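Local structure of putative secreted endoglycosylceramidase (Rhodococcus hoagii, 6JYZ) at residues Q184-D189 against G238-R243. The protein is an endogalactosylceramidase, a family 5 glycoside hydrolase that probably cleaves the O-glycosidic bond between the glycan and ceramide of glycolipids. Residues are numbered along the deposited sequence; the frame is centred on the assembly and turned at random.
Sequences QAFYDD and GRFYQR
Asp189 reaches Arg243 with its carboxylate, and following that side chain outward separates the roles of its atoms. Asp189 CB is 4.2 Å from Arg243 NH1, too far for more than loose contact, and CG comes in to 3.6 Å of that nitrogen. Beyond CG, OD1 turns to the backbone N of Gly195, whereas OD2 accepts from Arg243 NH1 at 3.0 Å with a nearly straight N-H...O angle of 170°. OD2 lies close to the guanidinium plane, while NH1 approaches it from above the carboxylate plane, the two planes being 70° apart. Arg243 NH2 stays 3.7 Å from Asp189 OD2, so the salt bridge has one direct bond. A water completes a ring, donating to Asp189 OD2 at 2.7 Å and accepting from Arg243 NH2 at 3.1 Å. Asp189, with positive phi, closes a Schellman motif at the end of helix 177-187.

The second link, to helix 230-251, is T-shaped: Phe186, its CG anti to the backbone N (chi1 169°), sets CZ 3.8 Å from Phe240 CD1, above one face of that ring; the ring centroids are 5.2 Å apart. Leu197 of helix 193-206 touches both rings. An alanine in place of Asp189 would probably leave Arg243 without its carboxylate mate and Gly195 N without its OD1 acceptor. Using both oxygens, the carboxylate probably ties the end of helix 177-187 to Arg243 and to the start of helix 193-206, beside a buried, apolar ring pair.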
ATOM      1  N   GLN A 184      22.327   3.654   0.466  1.00  8.88           N
ATOM      2  CA  GLN A 184      23.372   3.093  -0.364  1.00  8.88           C
ATOM      3  C   GLN A 184      24.112   1.990   0.411  1.00 10.06           C
ATOM      4  O   GLN A 184      24.485   0.966  -0.172  1.00  9.55           O
ATOM      5  CB  GLN A 184      24.341   4.156  -0.884  1.00  9.25           C
ATOM      6  CG  GLN A 184      25.249   3.591  -1.987  1.00  9.57           C
ATOM      7  CD  GLN A 184      24.414   3.078  -3.145  1.00  9.78           C
ATOM      8  OE1 GLN A 184      23.422   3.721  -3.551  1.00 10.30           O
ATOM      9  NE2 GLN A 184      24.802   1.950  -3.731  1.00 10.69           N
ATOM     10  N   ALA A 185      24.321   2.191   1.737  1.00  9.00           N
ATOM     11  CA  ALA A 185      24.942   1.130   2.552  1.00  9.89           C
ATOM     12  C   ALA A 185      24.108  -0.126   2.497  1.00  9.89           C
ATOM     13  O   ALA A 185      24.644  -1.233   2.365  1.00 10.35           O
ATOM     14  CB  ALA A 185      25.040   1.618   3.960  1.00 11.35           C
ATOM     15  N   PHE A 186      22.774   0.016   2.536  1.00  9.41           N
ATOM     16  CA  PHE A 186      21.886  -1.132   2.393  1.00  9.22           C
ATOM     17  C   PHE A 186      22.041  -1.779   1.034  1.00  8.88           C
ATOM     18  O   PHE A 186      22.190  -3.033   0.933  1.00  9.47           O
ATOM     19  CB  PHE A 186      20.456  -0.667   2.610  1.00  9.67           C
ATOM     20  CG  PHE A 186      19.389  -1.649   2.255  1.00 10.08           C
ATOM     21  CD1 PHE A 186      19.034  -2.675   3.143  1.00 10.28           C
ATOM     22  CD2 PHE A 186      18.767  -1.550   1.033  1.00 10.58           C
ATOM     23  CE1 PHE A 186      18.039  -3.578   2.792  1.00 11.13           C
ATOM     24  CE2 PHE A 186      17.790  -2.471   0.657  1.00 12.13           C
ATOM     25  CZ  PHE A 186      17.408  -3.496   1.548  1.00 11.57           C
ATOM     26  N   TYR A 187      22.008  -1.018  -0.084  1.00  9.06           N
ATOM     27  CA  TYR A 187      22.110  -1.673  -1.385  1.00  9.31           C
ATOM     28  C   TYR A 187      23.467  -2.365  -1.551  1.00 10.90           C
ATOM     29  O   TYR A 187      23.519  -3.408  -2.245  1.00 12.16           O
ATOM     30  CB  TYR A 187      21.882  -0.644  -2.516  1.00  9.60           C
ATOM     31  CG  TYR A 187      20.484  -0.106  -2.539  1.00  9.22           C
ATOM     32  CD1 TYR A 187      19.377  -0.973  -2.626  1.00 10.10           C
ATOM     33  CD2 TYR A 187      20.237   1.270  -2.435  1.00  9.06           C
ATOM     34  CE1 TYR A 187      18.087  -0.454  -2.629  1.00  9.50           C
ATOM     35  CE2 TYR A 187      18.957   1.803  -2.516  1.00  9.38           C
ATOM     36  CZ  TYR A 187      17.883   0.910  -2.548  1.00  9.74           C
ATOM     37  OH  TYR A 187      16.588   1.406  -2.549  1.00  9.83           O
ATOM     38  N   ASP A 188      24.506  -1.782  -0.958  1.00 10.07           N
ATOM     39  CA  ASP A 188      25.849  -2.401  -1.024  1.00 11.46           C
ATOM     40  C   ASP A 188      26.037  -3.507   0.007  1.00 12.08           C
ATOM     41  O   ASP A 188      27.095  -4.121   0.048  1.00 12.36           O
ATOM     42  CB  ASP A 188      26.899  -1.304  -0.918  1.00 13.46           C
ATOM     43  CG  ASP A 188      26.830  -0.398  -2.192  1.00 13.70           C
ATOM     44  OD1 ASP A 188      26.518  -0.910  -3.263  1.00 18.90           O
ATOM     45  OD2 ASP A 188      27.198   0.672  -2.063  1.00 19.50           O
ATOM     46  N   ASP A 189      25.034  -3.776   0.837  1.00 10.41           N
ATOM     47  CA  ASP A 189      25.061  -4.841   1.854  1.00 11.33           C
ATOM     48  C   ASP A 189      26.215  -4.577   2.819  1.00 11.18           C
ATOM     49  O   ASP A 189      26.829  -5.525   3.344  1.00 12.38           O
ATOM     50  CB  ASP A 189      25.133  -6.250   1.252  1.00 11.53           C
ATOM     51  CG  ASP A 189      24.590  -7.325   2.165  1.00 12.79           C
ATOM     52  OD1 ASP A 189      23.916  -7.062   3.160  1.00 11.98           O
ATOM     53  OD2 ASP A 189      24.828  -8.499   1.747  1.00 16.46           O
ATOM     54  N   GLY A 238      16.238  -3.829  -7.908  1.00  9.22           N
ATOM     55  CA  GLY A 238      15.862  -5.148  -8.429  1.00  8.94           C
ATOM     56  C   GLY A 238      16.744  -6.233  -7.856  1.00  9.18           C
ATOM     57  O   GLY A 238      16.243  -7.354  -7.589  1.00  9.86           O
ATOM     58  N   ARG A 239      18.033  -5.990  -7.661  1.00  9.65           N
ATOM     59  CA  ARG A 239      18.924  -7.014  -7.103  1.00  9.67           C
ATOM     60  C   ARG A 239      18.474  -7.394  -5.703  1.00  9.47           C
ATOM     61  O   ARG A 239      18.460  -8.599  -5.357  1.00 10.51           O
ATOM     62  CB  ARG A 239      20.347  -6.478  -7.043  1.00 10.88           C
ATOM     63  CG  ARG A 239      21.382  -7.552  -6.770  1.00 15.14           C
ATOM     64  CD  ARG A 239      22.790  -6.952  -6.601  1.00 15.27           C
ATOM     65  NE  ARG A 239      23.243  -6.254  -7.807  1.00 17.02           N
ATOM     66  CZ  ARG A 239      23.895  -6.843  -8.813  1.00 19.90           C
ATOM     67  NH1 ARG A 239      24.073  -8.154  -8.826  1.00 20.79           N
ATOM     68  NH2 ARG A 239      24.282  -6.125  -9.851  1.00 20.13           N
ATOM     69  N   PHE A 240      18.026  -6.449  -4.902  1.00  8.95           N
ATOM     70  CA  PHE A 240      17.472  -6.728  -3.602  1.00  9.01           C
ATOM     71  C   PHE A 240      16.167  -7.531  -3.765  1.00  8.85           C
ATOM     72  O   PHE A 240      15.976  -8.553  -3.054  1.00  9.31           O
ATOM     73  CB  PHE A 240      17.200  -5.434  -2.834  1.00  9.94           C
ATOM     74  CG  PHE A 240      16.191  -5.615  -1.717  1.00  9.15           C
ATOM     75  CD1 PHE A 240      16.498  -6.447  -0.627  1.00  9.87           C
ATOM     76  CD2 PHE A 240      14.951  -5.021  -1.758  1.00 10.32           C
ATOM     77  CE1 PHE A 240      15.578  -6.642   0.444  1.00 10.84           C
ATOM     78  CE2 PHE A 240      14.029  -5.243  -0.742  1.00 11.40           C
ATOM     79  CZ  PHE A 240      14.318  -6.042   0.341  1.00 11.53           C
ATOM     80  N   TYR A 241      15.275  -7.147  -4.647  1.00  9.04           N
ATOM     81  CA  TYR A 241      14.046  -7.905  -4.793  1.00  8.96           C
ATOM     82  C   TYR A 241      14.352  -9.359  -5.151  1.00  9.77           C
ATOM     83  O   TYR A 241      13.690 -10.267  -4.614  1.00  9.80           O
ATOM     84  CB  TYR A 241      13.155  -7.317  -5.871  1.00  9.23           C
ATOM     85  CG  TYR A 241      12.583  -5.946  -5.598  1.00  8.42           C
ATOM     86  CD1 TYR A 241      12.349  -5.474  -4.330  1.00  9.73           C
ATOM     87  CD2 TYR A 241      12.233  -5.115  -6.658  1.00  9.22           C
ATOM     88  CE1 TYR A 241      11.818  -4.198  -4.102  1.00  9.31           C
ATOM     89  CE2 TYR A 241      11.650  -3.877  -6.484  1.00  9.09           C
ATOM     90  CZ  TYR A 241      11.427  -3.436  -5.211  1.00  8.54           C
ATOM     91  OH  TYR A 241      10.850  -2.227  -4.946  1.00  9.11           O
ATOM     92  N   GLN A 242      15.312  -9.598  -6.040  1.00  9.41           N
ATOM     93  CA  GLN A 242      15.614 -10.982  -6.432  1.00 10.18           C
ATOM     94  C   GLN A 242      16.080 -11.755  -5.218  1.00  9.89           C
ATOM     95  O   GLN A 242      15.662 -12.925  -5.036  1.00 10.75           O
ATOM     96  CB  GLN A 242      16.654 -10.918  -7.541  1.00 11.03           C
ATOM     97  CG  GLN A 242      17.069 -12.341  -7.986  1.00 11.68           C
ATOM     98  CD  GLN A 242      18.069 -12.239  -9.116  1.00 13.54           C
ATOM     99  OE1 GLN A 242      19.152 -11.699  -8.916  1.00 14.92           O
ATOM    100  NE2 GLN A 242      17.648 -12.757 -10.254  1.00 16.59           N
ATOM    101  N   ARG A 243      16.944 -11.194  -4.391  1.00  9.67           N
ATOM    102  CA  ARG A 243      17.395 -11.896  -3.180  1.00 10.40           C
ATOM    103  C   ARG A 243      16.226 -12.146  -2.235  1.00 10.58           C
ATOM    104  O   ARG A 243      16.121 -13.264  -1.687  1.00 10.66           O
ATOM    105  CB  ARG A 243      18.444 -11.046  -2.461  1.00 11.59           C
ATOM    106  CG  ARG A 243      19.809 -11.023  -3.106  1.00 14.68           C
ATOM    107  CD  ARG A 243      20.784 -10.228  -2.234  1.00 17.75           C
ATOM    108  NE  ARG A 243      21.088 -10.879  -0.927  1.00 16.69           N
ATOM    109  CZ  ARG A 243      22.012 -10.440   0.044  1.00 18.32           C
ATOM    110  NH1 ARG A 243      22.615  -9.290  -0.122  1.00 19.62           N
ATOM    111  NH2 ARG A 243      22.325 -11.159   1.118  1.00 20.51           N
TER
HETATM  112  O   HOH W   1      24.450 -10.613   3.372  1.00 20.35           O